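Mandelate racemase/muconate lactonizing protein (Paenibacillus sp., PDB 3V5C) probably catalyses the dehydration of galacturonate, as a magnesium-binding member of the enolase superfamily. Local coordinates at residues 15-20 with 62-67; 78-83 with 97-102; 139-144 with 149-154; 179-184 with 217-222. The protein carries 1 engineered substitution. One frame throughout, in Å; residues are numbered along the deposited sequence.

Contact 1 of 4, residues 15-20 with 62-67; sequences EKIEFA and IHMTPE
Ile17 is held through its backbone by hydrogen bonding to Glu385 of strand 383-386, and its side chain reaches Met64 of the segment 62-67. The meeting itself is apolar. CG2 of Ile17 stands anti to the backbone N, on the side of the carbonyl carbon, and lies 3.6 Å from CE of Met64. The sulfur follows behind the methyl: Met64 SD is 3.9 Å from the same Ile17 CG2. Met64 leaves its backbone almost straight and then bends at the last torsion (chi3 65°), which turns CE toward the strand. Phe19 is the second partner, two residues further along. Its CD2 is 4.3 Å from Met64 CE, a looser touch made obliquely to the ring. One methyl of Met64 thus serves both strand residues, with Ile17 the nearer. Met64 supplies about half of the 164 Å² buried between the segments. Trp383 lies nearly parallel to the Phe19 ring and also touches Met64, as do Ala48, Gln94 and Leu95. The alternation of the strand puts Glu18 on the other face, where its carboxylate makes a salt bridge with Arg49. The arrangement is packing on one face of an antiparallel sheet, and it fits the N-terminal alpha+beta capping domain of the enolase superfamily.

Contact 2 of 4, residues 78-83 with 97-102; sequences LDLFDD and YPVLDW
Val99 makes the whole of this contact from the helix side, with one methyl for each of two partners. The interactions between the segments are apolar. CG2 of Val99 lies 4.2 Å from CD1 of Leu80, so two branched aliphatic ends meet there. CG1 of Val99 is likewise 4.2 Å from CZ of Phe81, and the methyl comes to the far end of the ring obliquely. The rotation of Val99 (chi1 163°) spreads its methyls between these neighbours. Leu80 directs its side chain at the helix from the start, whereas Phe81 gets there by the length of its ring. All three residues are buried, although the touch is light and the spacing relaxed.

Backbone hydrogen bonds shape each segment separately. Phe81 N bonds to Leu78 O at 3.1 Å and closes the short 3-10 turn that carries Leu80. In the helix, Asp101 N bonds to Tyr97 O at 2.9 Å. The helix is kinked at Tyr97 and Pro98, whose nitrogens make no bond to the preceding turn.

The polar groups of the helix are bonded to other parts of the chain. Asp101 accepts from the backbone N of Tyr58 and of Phe365, and Tyr97 OH bonds to Ile286 O.

The loop between helices 66-70 and 92-107 thus lies against one side of helix 92-107. Strand 42-52 touches that helix too, with Ile50 against both Pro98 and Val99.

Contact 3 of 4, residues 139-144 with 149-154; sequences DLHLAD and VALMQE
Leu151 receives two side chains of the loop 139-144 on a single methyl, CD1. The apolar pair is Leu142 with Leu151: their CD1 atoms are 3.7 Å apart, and the two side chains slant across each other. Leu142 CD1 also comes within 4.2 Å of CB of Leu151, so it lies along the leucine and does more than touch its tip.

The imidazole contact is on the same methyl. CE1 of His141 is 3.6 Å from Leu151 CD1, with NE2 a little further off. His141 CG sits between its backbone N and carbonyl carbon (chi1 62°), and the ring extends toward the helix. Leu142 CG lies over one face of that ring, toward its rim.

The loop joins strand 126-135 to helix 145-161, within a beta-alpha-beta crossover that continues into the parallel strand 167-170 of the TIM-type barrel. It folds back on its own helix through a type I turn, closed by Leu142 N to Asp139 O at 3.0 Å. Asp144 then caps the helix, with OD1 accepting from Ala147 N.

The sulfur contact is looser. Met152 SD lies 4.1 Å from Asp139 OD1, and the methionine chain curls at its second and third torsions, -55° and -57°. The charge of this buried carboxylate is met from outside the two segments: OD2 makes a salt bridge with Arg186, and OD1 one with Arg173.

Contact 4 of 4, residues 179-184 with 217-222; sequences PLWEGT and TKEVLA
Glu219 and Val220 of helix 214-223 meet Trp181 and Thr184 of helix 180-198, two outer helices of the TIM-type barrel. Lys218, just before the contact residues, turns to a salt bridge with Asp245 of helix 240-253. Glu219 follows. It runs out extended, CG anti to the backbone N (chi1 171°), and brings OE1 to 3.9 Å from CZ3 of Trp181. The oxygen lies at the edge of the indole, near its plane, and carboxylate and ring planes differ by 16°. Next is Val220, whose CG2 lies 3.5 Å from CG2 of Thr184, a close methyl-to-methyl contact between buried residues. With a serine in place of Thr184 that methyl is gone, and a gap would probably open beside Val220. Leu221 then packs on Leu232 of strand 231-233. Thr184 is fixed by its hydroxyl: OG1 donates to Leu180 O at 2.8 Å, while Thr184 N reaches the same oxygen from the opposite face of the carbonyl plane.

In the fold
The four contacts follow one another along the chain, each closing before the next opens. They fall into two pairs at the two ends of the molecule. Contacts 1 and 2 have centres about 15 Å apart. Helix 92-107 carries half of contact 2 and touches contact 1, and strand 42-52 lines both. Contacts 3 and 4, about 17 Å apart between centres, lie on the outer layer of the barrel. They touch by packing at Ala143 and Glu182, and helix 180-198 takes part in contact 4 and flanks contact 3. Centres of different pairs are about 44 to 47 Å apart. The first pair thus probably belongs to the capping domain and the second to the barrel, though helix 92-107 also bonds to Ile286 and Phe365.

Contact 1 of 4, residues 15-20 with 62-67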
loop_
_atom_site.group_PDB
_atom_site.type_symbol
_atom_site.label_atom_id
_atom_site.label_comp_id
_atom_site.label_asym_id
_atom_site.label_seq_id
_atom_site.Cartn_x
_atom_site.Cartn_y
_atom_site.Cartn_z
ATOM N N GLU A 15 -3.172 -28.668 -5.994
ATOM C CA GLU A 15 -4.309 -29.568 -6.159
ATOM C C GLU A 15 -5.587 -28.832 -6.551
ATOM O O GLU A 15 -6.413 -29.355 -7.295
ATOM C CB GLU A 15 -4.532 -30.364 -4.873
ATOM C CG GLU A 15 -3.308 -31.175 -4.475
ATOM C CD GLU A 15 -3.372 -31.696 -3.053
ATOM O OE1 GLU A 15 -4.217 -31.223 -2.252
ATOM O OE2 GLU A 15 -2.570 -32.592 -2.740
ATOM N N LYS A 16 -5.734 -27.597 -6.076
ATOM C CA LYS A 16 -6.952 -26.851 -6.348
ATOM C C LYS A 16 -6.667 -25.360 -6.254
ATOM O O LYS A 16 -5.806 -24.934 -5.475
ATOM C CB LYS A 16 -8.025 -27.237 -5.327
ATOM C CG LYS A 16 -9.449 -26.865 -5.702
ATOM C CD LYS A 16 -10.413 -27.401 -4.627
ATOM C CE LYS A 16 -11.858 -27.339 -5.092
ATOM N NZ LYS A 16 -12.784 -27.974 -4.109
ATOM N N ILE A 17 -7.353 -24.592 -7.097
ATOM C CA ILE A 17 -7.318 -23.137 -7.053
ATOM C C ILE A 17 -8.761 -22.654 -7.138
ATOM O O ILE A 17 -9.498 -23.052 -8.038
ATOM C CB ILE A 17 -6.502 -22.546 -8.224
ATOM C CG1 ILE A 17 -5.030 -22.957 -8.111
ATOM C CG2 ILE A 17 -6.624 -21.001 -8.230
ATOM C CD1 ILE A 17 -4.223 -22.663 -9.387
ATOM N N GLU A 18 -9.165 -21.817 -6.178
ATOM C CA GLU A 18 -10.517 -21.287 -6.135
ATOM C C GLU A 18 -10.436 -19.777 -6.029
ATOM O O GLU A 18 -9.481 -19.243 -5.469
ATOM C CB GLU A 18 -11.266 -21.848 -4.939
ATOM C CG GLU A 18 -11.350 -23.360 -4.949
ATOM C CD GLU A 18 -11.771 -23.912 -3.602
ATOM O OE1 GLU A 18 -10.887 -24.134 -2.744
ATOM O OE2 GLU A 18 -12.985 -24.112 -3.407
ATOM N N PHE A 19 -11.449 -19.105 -6.564
ATOM C CA PHE A 19 -11.440 -17.650 -6.663
ATOM C C PHE A 19 -12.775 -17.077 -6.247
ATOM O O PHE A 19 -13.828 -17.596 -6.618
ATOM C CB PHE A 19 -11.146 -17.239 -8.106
ATOM C CG PHE A 19 -11.145 -15.755 -8.325
ATOM C CD1 PHE A 19 -12.306 -15.096 -8.705
ATOM C CD2 PHE A 19 -9.988 -15.019 -8.134
ATOM C CE1 PHE A 19 -12.297 -13.713 -8.898
ATOM C CE2 PHE A 19 -9.978 -13.644 -8.327
ATOM C CZ PHE A 19 -11.129 -12.995 -8.704
ATOM N N ALA A 20 -12.730 -15.963 -5.527
ATOM C CA ALA A 20 -13.947 -15.271 -5.130
ATOM C C ALA A 20 -13.667 -13.808 -4.872
ATOM O O ALA A 20 -12.539 -13.430 -4.554
ATOM C CB ALA A 20 -14.536 -15.906 -3.886
ATOM N N ILE A 62 -4.957 -11.342 -8.693
ATOM C CA ILE A 62 -5.455 -10.579 -9.832
ATOM C C ILE A 62 -4.970 -11.200 -11.133
ATOM O O ILE A 62 -3.992 -11.955 -11.146
ATOM C CB ILE A 62 -5.076 -9.081 -9.751
ATOM C CG1 ILE A 62 -3.566 -8.891 -9.871
ATOM C CG2 ILE A 62 -5.634 -8.464 -8.451
ATOM C CD1 ILE A 62 -3.137 -7.433 -10.146
ATOM N N HIS A 63 -5.673 -10.889 -12.219
ATOM C CA HIS A 63 -5.291 -11.343 -13.555
ATOM C C HIS A 63 -5.295 -12.866 -13.672
ATOM O O HIS A 63 -4.474 -13.429 -14.396
ATOM C CB HIS A 63 -3.901 -10.821 -13.910
ATOM C CG HIS A 63 -3.831 -9.337 -14.068
ATOM N ND1 HIS A 63 -4.832 -8.493 -13.642
ATOM C CD2 HIS A 63 -2.879 -8.545 -14.617
ATOM C CE1 HIS A 63 -4.498 -7.243 -13.915
ATOM N NE2 HIS A 63 -3.319 -7.248 -14.508
ATOM N N MET A 64 -6.181 -13.535 -12.945
ATOM C CA MET A 64 -6.272 -14.993 -13.047
ATOM C C MET A 64 -7.638 -15.404 -13.564
ATOM O O MET A 64 -8.653 -15.017 -12.996
ATOM C CB MET A 64 -6.040 -15.659 -11.691
ATOM C CG MET A 64 -6.072 -17.178 -11.755
ATOM S SD MET A 64 -5.373 -17.971 -10.296
ATOM C CE MET A 64 -6.532 -17.477 -9.016
ATOM N N THR A 65 -7.658 -16.197 -14.633
ATOM C CA THR A 65 -8.899 -16.788 -15.127
ATOM C C THR A 65 -8.941 -18.267 -14.760
ATOM O O THR A 65 -7.917 -18.852 -14.429
ATOM C CB THR A 65 -8.998 -16.672 -16.650
ATOM O OG1 THR A 65 -7.906 -17.378 -17.249
ATOM C CG2 THR A 65 -8.930 -15.201 -17.064
ATOM N N PRO A 66 -10.127 -18.885 -14.821
ATOM C CA PRO A 66 -10.162 -20.336 -14.582
ATOM C C PRO A 66 -9.259 -21.080 -15.560
ATOM O O PRO A 66 -8.650 -22.076 -15.183
ATOM C CB PRO A 66 -11.620 -20.698 -14.865
ATOM C CG PRO A 66 -12.377 -19.451 -14.580
ATOM C CD PRO A 66 -11.479 -18.311 -14.964
ATOM N N GLU A 67 -9.173 -20.597 -16.795
ATOM C CA GLU A 67 -8.400 -21.291 -17.822
ATOM C C GLU A 67 -6.896 -21.216 -17.545
ATOM O O GLU A 67 -6.157 -22.171 -17.795
ATOM C CB GLU A 67 -8.745 -20.740 -19.209
ATOM C CG GLU A 67 -10.166 -21.092 -19.687
ATOM C CD GLU A 67 -11.270 -20.239 -19.051
ATOM O OE1 GLU A 67 -10.969 -19.204 -18.416
ATOM O OE2 GLU A 67 -12.457 -20.596 -19.207
#

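Contact 2 of 4, residues 78-83 with 97-102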
loop_
_atom_site.group_PDB
_atom_site.type_symbol
_atom_site.label_atom_id
_atom_site.label_comp_id
_atom_site.label_asym_id
_atom_site.label_seq_id
_atom_site.Cartn_x
_atom_site.Cartn_y
_atom_site.Cartn_z
ATOM N N LEU A 78 7.533 -26.488 -6.045
ATOM C CA LEU A 78 8.928 -26.110 -6.296
ATOM C C LEU A 78 9.129 -25.501 -7.682
ATOM O O LEU A 78 9.982 -24.631 -7.865
ATOM C CB LEU A 78 9.863 -27.313 -6.163
ATOM C CG LEU A 78 10.222 -27.762 -4.751
ATOM C CD1 LEU A 78 11.045 -29.034 -4.825
ATOM C CD2 LEU A 78 10.980 -26.668 -3.995
ATOM N N ASP A 79 8.354 -25.965 -8.654
ATOM C CA ASP A 79 8.542 -25.520 -10.027
ATOM C C ASP A 79 8.015 -24.102 -10.262
ATOM O O ASP A 79 8.269 -23.505 -11.310
ATOM C CB ASP A 79 7.905 -26.498 -11.011
ATOM C CG ASP A 79 8.632 -27.839 -11.052
ATOM O OD1 ASP A 79 9.847 -27.877 -10.745
ATOM O OD2 ASP A 79 7.982 -28.842 -11.390
ATOM N N LEU A 80 7.272 -23.574 -9.290
ATOM C CA LEU A 80 6.809 -22.194 -9.384
ATOM C C LEU A 80 7.932 -21.211 -9.079
ATOM O O LEU A 80 7.761 -20.007 -9.250
ATOM C CB LEU A 80 5.649 -21.934 -8.426
ATOM C CG LEU A 80 4.433 -22.857 -8.450
ATOM C CD1 LEU A 80 3.298 -22.173 -7.693
ATOM C CD2 LEU A 80 4.006 -23.210 -9.850
ATOM N N PHE A 81 9.066 -21.709 -8.599
ATOM C CA PHE A 81 10.197 -20.852 -8.238
ATOM C C PHE A 81 11.337 -21.064 -9.231
ATOM O O PHE A 81 11.490 -22.155 -9.782
ATOM C CB PHE A 81 10.676 -21.163 -6.817
ATOM C CG PHE A 81 9.667 -20.840 -5.750
ATOM C CD1 PHE A 81 9.640 -19.582 -5.172
ATOM C CD2 PHE A 81 8.737 -21.788 -5.335
ATOM C CE1 PHE A 81 8.704 -19.276 -4.188
ATOM C CE2 PHE A 81 7.803 -21.488 -4.359
ATOM C CZ PHE A 81 7.783 -20.225 -3.785
ATOM N N ASP A 82 12.127 -20.026 -9.485
ATOM C CA ASP A 82 13.288 -20.214 -10.350
ATOM C C ASP A 82 14.518 -20.624 -9.534
ATOM O O ASP A 82 14.413 -20.910 -8.335
ATOM C CB ASP A 82 13.562 -18.980 -11.216
ATOM C CG ASP A 82 13.877 -17.745 -10.401
ATOM O OD1 ASP A 82 14.185 -17.875 -9.199
ATOM O OD2 ASP A 82 13.823 -16.637 -10.978
ATOM N N ASP A 83 15.675 -20.648 -10.192
ATOM C CA ASP A 83 16.911 -21.135 -9.581
ATOM C C ASP A 83 17.332 -20.342 -8.352
ATOM O O ASP A 83 18.201 -20.780 -7.595
ATOM C CB ASP A 83 18.055 -21.126 -10.598
ATOM C CG ASP A 83 17.747 -21.954 -11.827
ATOM O OD1 ASP A 83 16.860 -22.831 -11.746
ATOM O OD2 ASP A 83 18.394 -21.727 -12.871
ATOM N N TYR A 97 0.373 -14.364 -3.317
ATOM C CA TYR A 97 -0.161 -14.203 -1.979
ATOM C C TYR A 97 -0.710 -15.509 -1.402
ATOM O O TYR A 97 -0.318 -15.905 -0.311
ATOM C CB TYR A 97 -1.152 -13.021 -1.888
ATOM C CG TYR A 97 -0.453 -11.672 -1.929
ATOM C CD1 TYR A 97 0.401 -11.286 -0.896
ATOM C CD2 TYR A 97 -0.614 -10.787 -3.001
ATOM C CE1 TYR A 97 1.061 -10.079 -0.888
ATOM C CE2 TYR A 97 0.043 -9.549 -2.994
ATOM C CZ TYR A 97 0.895 -9.218 -1.935
ATOM O OH TYR A 97 1.556 -8.007 -1.887
ATOM N N PRO A 98 -1.611 -16.190 -2.128
ATOM C CA PRO A 98 -1.996 -17.513 -1.606
ATOM C C PRO A 98 -0.794 -18.457 -1.388
ATOM O O PRO A 98 -0.817 -19.248 -0.441
ATOM C CB PRO A 98 -2.919 -18.079 -2.698
ATOM C CG PRO A 98 -3.369 -16.866 -3.508
ATOM C CD PRO A 98 -2.280 -15.840 -3.397
ATOM N N VAL A 99 0.221 -18.408 -2.247
ATOM C CA VAL A 99 1.372 -19.296 -2.060
ATOM C C VAL A 99 2.195 -18.922 -0.827
ATOM O O VAL A 99 2.597 -19.788 -0.030
ATOM C CB VAL A 99 2.257 -19.348 -3.332
ATOM C CG1 VAL A 99 3.631 -19.915 -3.014
ATOM C CG2 VAL A 99 1.561 -20.198 -4.380
ATOM N N LEU A 100 2.422 -17.635 -0.633
ATOM C CA LEU A 100 3.149 -17.214 0.554
ATOM C C LEU A 100 2.359 -17.554 1.821
ATOM O O LEU A 100 2.935 -17.959 2.832
ATOM C CB LEU A 100 3.492 -15.719 0.479
ATOM C CG LEU A 100 4.615 -15.379 -0.500
ATOM C CD1 LEU A 100 4.647 -13.884 -0.745
ATOM C CD2 LEU A 100 5.953 -15.846 0.038
ATOM N N ASP A 101 1.043 -17.367 1.790
ATOM C CA ASP A 101 0.228 -17.710 2.948
ATOM C C ASP A 101 0.336 -19.207 3.199
ATOM O O ASP A 101 0.459 -19.645 4.340
ATOM C CB ASP A 101 -1.232 -17.339 2.706
ATOM C CG ASP A 101 -2.084 -17.499 3.960
ATOM O OD1 ASP A 101 -1.659 -17.020 5.021
ATOM O OD2 ASP A 101 -3.156 -18.114 3.885
ATOM N N TRP A 102 0.294 -19.978 2.116
ATOM C CA TRP A 102 0.355 -21.439 2.208
ATOM C C TRP A 102 1.654 -21.849 2.892
ATOM O O TRP A 102 1.632 -22.661 3.823
ATOM C CB TRP A 102 0.231 -22.107 0.834
ATOM C CG TRP A 102 0.168 -23.607 0.955
ATOM C CD1 TRP A 102 -0.953 -24.368 1.010
ATOM C CD2 TRP A 102 1.279 -24.507 1.055
ATOM N NE1 TRP A 102 -0.615 -25.705 1.144
ATOM C CE2 TRP A 102 0.752 -25.809 1.175
ATOM C CE3 TRP A 102 2.671 -24.338 1.050
ATOM C CZ2 TRP A 102 1.571 -26.944 1.273
ATOM C CZ3 TRP A 102 3.485 -25.462 1.161
ATOM C CH2 TRP A 102 2.927 -26.747 1.276
#

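Contact 3 of 4, residues 139-144 with 149-154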
loop_
_atom_site.group_PDB
_atom_site.type_symbol
_atom_site.label_atom_id
_atom_site.label_comp_id
_atom_site.label_asym_id
_atom_site.label_seq_id
_atom_site.Cartn_x
_atom_site.Cartn_y
_atom_site.Cartn_z
ATOM N N ASP A 139 -14.514 17.844 1.954
ATOM C CA ASP A 139 -14.956 19.193 2.296
ATOM C C ASP A 139 -15.592 19.933 1.131
ATOM O O ASP A 139 -15.896 21.116 1.267
ATOM C CB ASP A 139 -13.735 20.002 2.702
ATOM C CG ASP A 139 -12.688 20.038 1.598
ATOM O OD1 ASP A 139 -12.181 18.962 1.248
ATOM O OD2 ASP A 139 -12.396 21.126 1.064
ATOM N N LEU A 140 -15.764 19.280 -0.015
ATOM C CA LEU A 140 -16.124 20.017 -1.226
ATOM C C LEU A 140 -17.547 20.581 -1.201
ATOM O O LEU A 140 -17.843 21.519 -1.943
ATOM C CB LEU A 140 -15.900 19.175 -2.480
ATOM C CG LEU A 140 -14.446 18.848 -2.826
ATOM C CD1 LEU A 140 -14.415 18.040 -4.103
ATOM C CD2 LEU A 140 -13.646 20.125 -2.990
ATOM N N HIS A 141 -18.405 20.019 -0.348
ATOM C CA HIS A 141 -19.781 20.494 -0.211
ATOM C C HIS A 141 -19.851 21.760 0.634
ATOM O O HIS A 141 -20.909 22.393 0.713
ATOM C CB HIS A 141 -20.657 19.411 0.408
ATOM C CG HIS A 141 -20.250 19.020 1.791
ATOM N ND1 HIS A 141 -19.111 18.286 2.053
ATOM C CD2 HIS A 141 -20.847 19.230 2.989
ATOM C CE1 HIS A 141 -19.015 18.081 3.356
ATOM N NE2 HIS A 141 -20.060 18.639 3.946
ATOM N N LEU A 142 -18.734 22.120 1.262
ATOM C CA LEU A 142 -18.648 23.323 2.090
ATOM C C LEU A 142 -18.009 24.497 1.338
ATOM O O LEU A 142 -16.870 24.414 0.854
ATOM C CB LEU A 142 -17.868 23.039 3.377
ATOM C CG LEU A 142 -18.481 21.984 4.296
ATOM C CD1 LEU A 142 -17.551 21.698 5.472
ATOM C CD2 LEU A 142 -19.877 22.429 4.776
ATOM N N ALA A 143 -18.742 25.599 1.232
ATOM C CA ALA A 143 -18.213 26.771 0.542
ATOM C C ALA A 143 -17.198 27.541 1.385
ATOM O O ALA A 143 -16.335 28.234 0.847
ATOM C CB ALA A 143 -19.347 27.685 0.095
ATOM N N ASP A 144 -17.307 27.423 2.702
ATOM C CA ASP A 144 -16.481 28.203 3.613
ATOM C C ASP A 144 -15.173 27.503 3.935
ATOM O O ASP A 144 -15.165 26.376 4.437
ATOM C CB ASP A 144 -17.228 28.481 4.914
ATOM C CG ASP A 144 -16.454 29.384 5.831
ATOM O OD1 ASP A 144 -15.766 28.875 6.735
ATOM O OD2 ASP A 144 -16.530 30.618 5.641
ATOM N N VAL A 149 -11.691 23.311 6.776
ATOM C CA VAL A 149 -10.571 22.959 7.641
ATOM C C VAL A 149 -11.058 22.202 8.875
ATOM O O VAL A 149 -10.507 21.163 9.246
ATOM C CB VAL A 149 -9.793 24.204 8.097
ATOM C CG1 VAL A 149 -8.757 23.841 9.137
ATOM C CG2 VAL A 149 -9.157 24.910 6.902
ATOM N N ALA A 150 -12.096 22.724 9.526
ATOM C CA ALA A 150 -12.672 22.049 10.684
ATOM C C ALA A 150 -13.092 20.605 10.391
ATOM O O ALA A 150 -12.823 19.699 11.171
ATOM C CB ALA A 150 -13.869 22.846 11.213
ATOM N N LEU A 151 -13.774 20.407 9.273
ATOM C CA LEU A 151 -14.225 19.076 8.895
ATOM C C LEU A 151 -13.042 18.127 8.688
ATOM O O LEU A 151 -13.054 16.995 9.185
ATOM C CB LEU A 151 -15.104 19.149 7.660
ATOM C CG LEU A 151 -15.734 17.853 7.148
ATOM C CD1 LEU A 151 -16.996 18.149 6.348
ATOM C CD2 LEU A 151 -14.759 17.085 6.296
ATOM N N MET A 152 -12.027 18.593 7.975
ATOM C CA MET A 152 -10.845 17.768 7.739
ATOM C C MET A 152 -10.047 17.503 9.017
ATOM O O MET A 152 -9.518 16.400 9.205
ATOM C CB MET A 152 -9.967 18.368 6.642
ATOM C CG MET A 152 -10.661 18.448 5.302
ATOM S SD MET A 152 -11.327 16.887 4.676
ATOM C CE MET A 152 -9.828 15.884 4.665
ATOM N N GLN A 153 -9.985 18.486 9.918
ATOM C CA GLN A 153 -9.354 18.256 11.214
ATOM C C GLN A 153 -10.089 17.148 11.975
ATOM O O GLN A 153 -9.466 16.278 12.580
ATOM C CB GLN A 153 -9.323 19.534 12.060
ATOM C CG GLN A 153 -8.326 20.569 11.593
ATOM C CD GLN A 153 -8.475 21.871 12.365
ATOM O OE1 GLN A 153 -9.586 22.376 12.537
ATOM N NE2 GLN A 153 -7.363 22.397 12.852
ATOM N N GLU A 154 -11.422 17.188 11.944
ATOM C CA GLU A 154 -12.217 16.173 12.628
ATOM C C GLU A 154 -11.946 14.781 12.057
ATOM O O GLU A 154 -11.910 13.796 12.788
ATOM C CB GLU A 154 -13.706 16.515 12.559
ATOM C CG GLU A 154 -14.571 15.561 13.362
ATOM C CD GLU A 154 -16.035 15.965 13.356
ATOM O OE1 GLU A 154 -16.328 17.142 13.039
ATOM O OE2 GLU A 154 -16.888 15.104 13.657
#

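Contact 4 of 4, residues 179-184 with 217-222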
loop_
_atom_site.group_PDB
_atom_site.type_symbol
_atom_site.label_atom_id
_atom_site.label_comp_id
_atom_site.label_asym_id
_atom_site.label_seq_id
_atom_site.Cartn_x
_atom_site.Cartn_y
_atom_site.Cartn_z
ATOM N N PRO A 179 -12.357 25.965 -8.377
ATOM C CA PRO A 179 -11.596 26.956 -9.139
ATOM C C PRO A 179 -10.141 26.893 -8.700
ATOM O O PRO A 179 -9.836 26.642 -7.531
ATOM C CB PRO A 179 -12.246 28.280 -8.730
ATOM C CG PRO A 179 -13.676 27.888 -8.451
ATOM C CD PRO A 179 -13.551 26.552 -7.743
ATOM N N LEU A 180 -9.243 27.098 -9.657
ATOM C CA LEU A 180 -7.816 26.916 -9.440
ATOM C C LEU A 180 -7.252 27.612 -8.197
ATOM O O LEU A 180 -6.646 26.978 -7.331
ATOM C CB LEU A 180 -7.064 27.397 -10.676
ATOM C CG LEU A 180 -5.548 27.280 -10.618
ATOM C CD1 LEU A 180 -5.140 25.820 -10.568
ATOM C CD2 LEU A 180 -4.923 27.990 -11.816
ATOM N N TRP A 181 -7.436 28.920 -8.110
ATOM C CA TRP A 181 -6.813 29.673 -7.033
ATOM C C TRP A 181 -7.462 29.403 -5.672
ATOM O O TRP A 181 -6.764 29.203 -4.688
ATOM C CB TRP A 181 -6.773 31.164 -7.380
ATOM C CG TRP A 181 -6.054 31.386 -8.678
ATOM C CD1 TRP A 181 -6.605 31.783 -9.863
ATOM C CD2 TRP A 181 -4.660 31.168 -8.939
ATOM N NE1 TRP A 181 -5.639 31.849 -10.837
ATOM C CE2 TRP A 181 -4.436 31.477 -10.297
ATOM C CE3 TRP A 181 -3.581 30.756 -8.156
ATOM C CZ2 TRP A 181 -3.176 31.392 -10.888
ATOM C CZ3 TRP A 181 -2.325 30.665 -8.747
ATOM C CH2 TRP A 181 -2.135 30.981 -10.098
ATOM N N GLU A 182 -8.790 29.390 -5.630
ATOM C CA GLU A 182 -9.502 29.082 -4.396
ATOM C C GLU A 182 -9.147 27.690 -3.892
ATOM O O GLU A 182 -8.926 27.498 -2.707
ATOM C CB GLU A 182 -11.004 29.160 -4.621
ATOM C CG GLU A 182 -11.784 28.962 -3.344
ATOM C CD GLU A 182 -13.279 28.885 -3.558
ATOM O OE1 GLU A 182 -13.754 29.115 -4.699
ATOM O OE2 GLU A 182 -13.980 28.577 -2.570
ATOM N N GLY A 183 -9.098 26.724 -4.800
ATOM C CA GLY A 183 -8.811 25.350 -4.405
ATOM C C GLY A 183 -7.412 25.214 -3.831
ATOM O O GLY A 183 -7.182 24.438 -2.887
ATOM N N THR A 184 -6.459 25.937 -4.416
ATOM C CA THR A 184 -5.093 25.903 -3.910
ATOM C C THR A 184 -4.985 26.560 -2.525
ATOM O O THR A 184 -4.317 26.038 -1.619
ATOM C CB THR A 184 -4.115 26.504 -4.941
ATOM O OG1 THR A 184 -4.320 25.855 -6.205
ATOM C CG2 THR A 184 -2.662 26.314 -4.509
ATOM N N THR A 217 3.154 23.855 -7.313
ATOM C CA THR A 217 3.822 23.086 -6.276
ATOM C C THR A 217 4.681 23.983 -5.416
ATOM O O THR A 217 4.621 23.905 -4.192
ATOM C CB THR A 217 4.666 21.966 -6.897
ATOM O OG1 THR A 217 3.784 21.095 -7.619
ATOM C CG2 THR A 217 5.386 21.183 -5.802
ATOM N N LYS A 218 5.461 24.852 -6.054
ATOM C CA LYS A 218 6.311 25.766 -5.312
ATOM C C LYS A 218 5.480 26.750 -4.489
ATOM O O LYS A 218 5.888 27.130 -3.386
ATOM C CB LYS A 218 7.233 26.525 -6.272
ATOM C CG LYS A 218 8.304 25.626 -6.881
ATOM C CD LYS A 218 9.128 26.426 -7.892
ATOM C CE LYS A 218 10.291 25.590 -8.397
ATOM N NZ LYS A 218 11.071 26.340 -9.435
ATOM N N GLU A 219 4.331 27.157 -5.021
ATOM C CA GLU A 219 3.481 28.097 -4.286
ATOM C C GLU A 219 2.970 27.447 -3.012
ATOM O O GLU A 219 2.978 28.065 -1.941
ATOM C CB GLU A 219 2.310 28.572 -5.125
ATOM C CG GLU A 219 1.298 29.374 -4.355
ATOM C CD GLU A 219 0.411 30.207 -5.256
ATOM O OE1 GLU A 219 0.830 30.521 -6.399
ATOM O OE2 GLU A 219 -0.709 30.547 -4.815
ATOM N N VAL A 220 2.530 26.198 -3.127
ATOM C CA VAL A 220 2.023 25.477 -1.971
ATOM C C VAL A 220 3.122 25.178 -0.942
ATOM O O VAL A 220 2.935 25.386 0.266
ATOM C CB VAL A 220 1.359 24.195 -2.424
ATOM C CG1 VAL A 220 1.063 23.302 -1.238
ATOM C CG2 VAL A 220 0.097 24.519 -3.222
ATOM N N LEU A 221 4.272 24.705 -1.413
ATOM C CA LEU A 221 5.387 24.397 -0.524
ATOM C C LEU A 221 5.884 25.644 0.205
ATOM O O LEU A 221 6.199 25.573 1.397
ATOM C CB LEU A 221 6.537 23.742 -1.286
ATOM C CG LEU A 221 6.238 22.341 -1.811
ATOM C CD1 LEU A 221 7.385 21.819 -2.646
ATOM C CD2 LEU A 221 5.978 21.416 -0.639
ATOM N N ALA A 222 5.949 26.772 -0.499
ATOM C CA ALA A 222 6.391 28.010 0.133
ATOM C C ALA A 222 5.384 28.425 1.199
ATOM O O ALA A 222 5.770 28.756 2.320
ATOM C CB ALA A 222 6.595 29.114 -0.902
#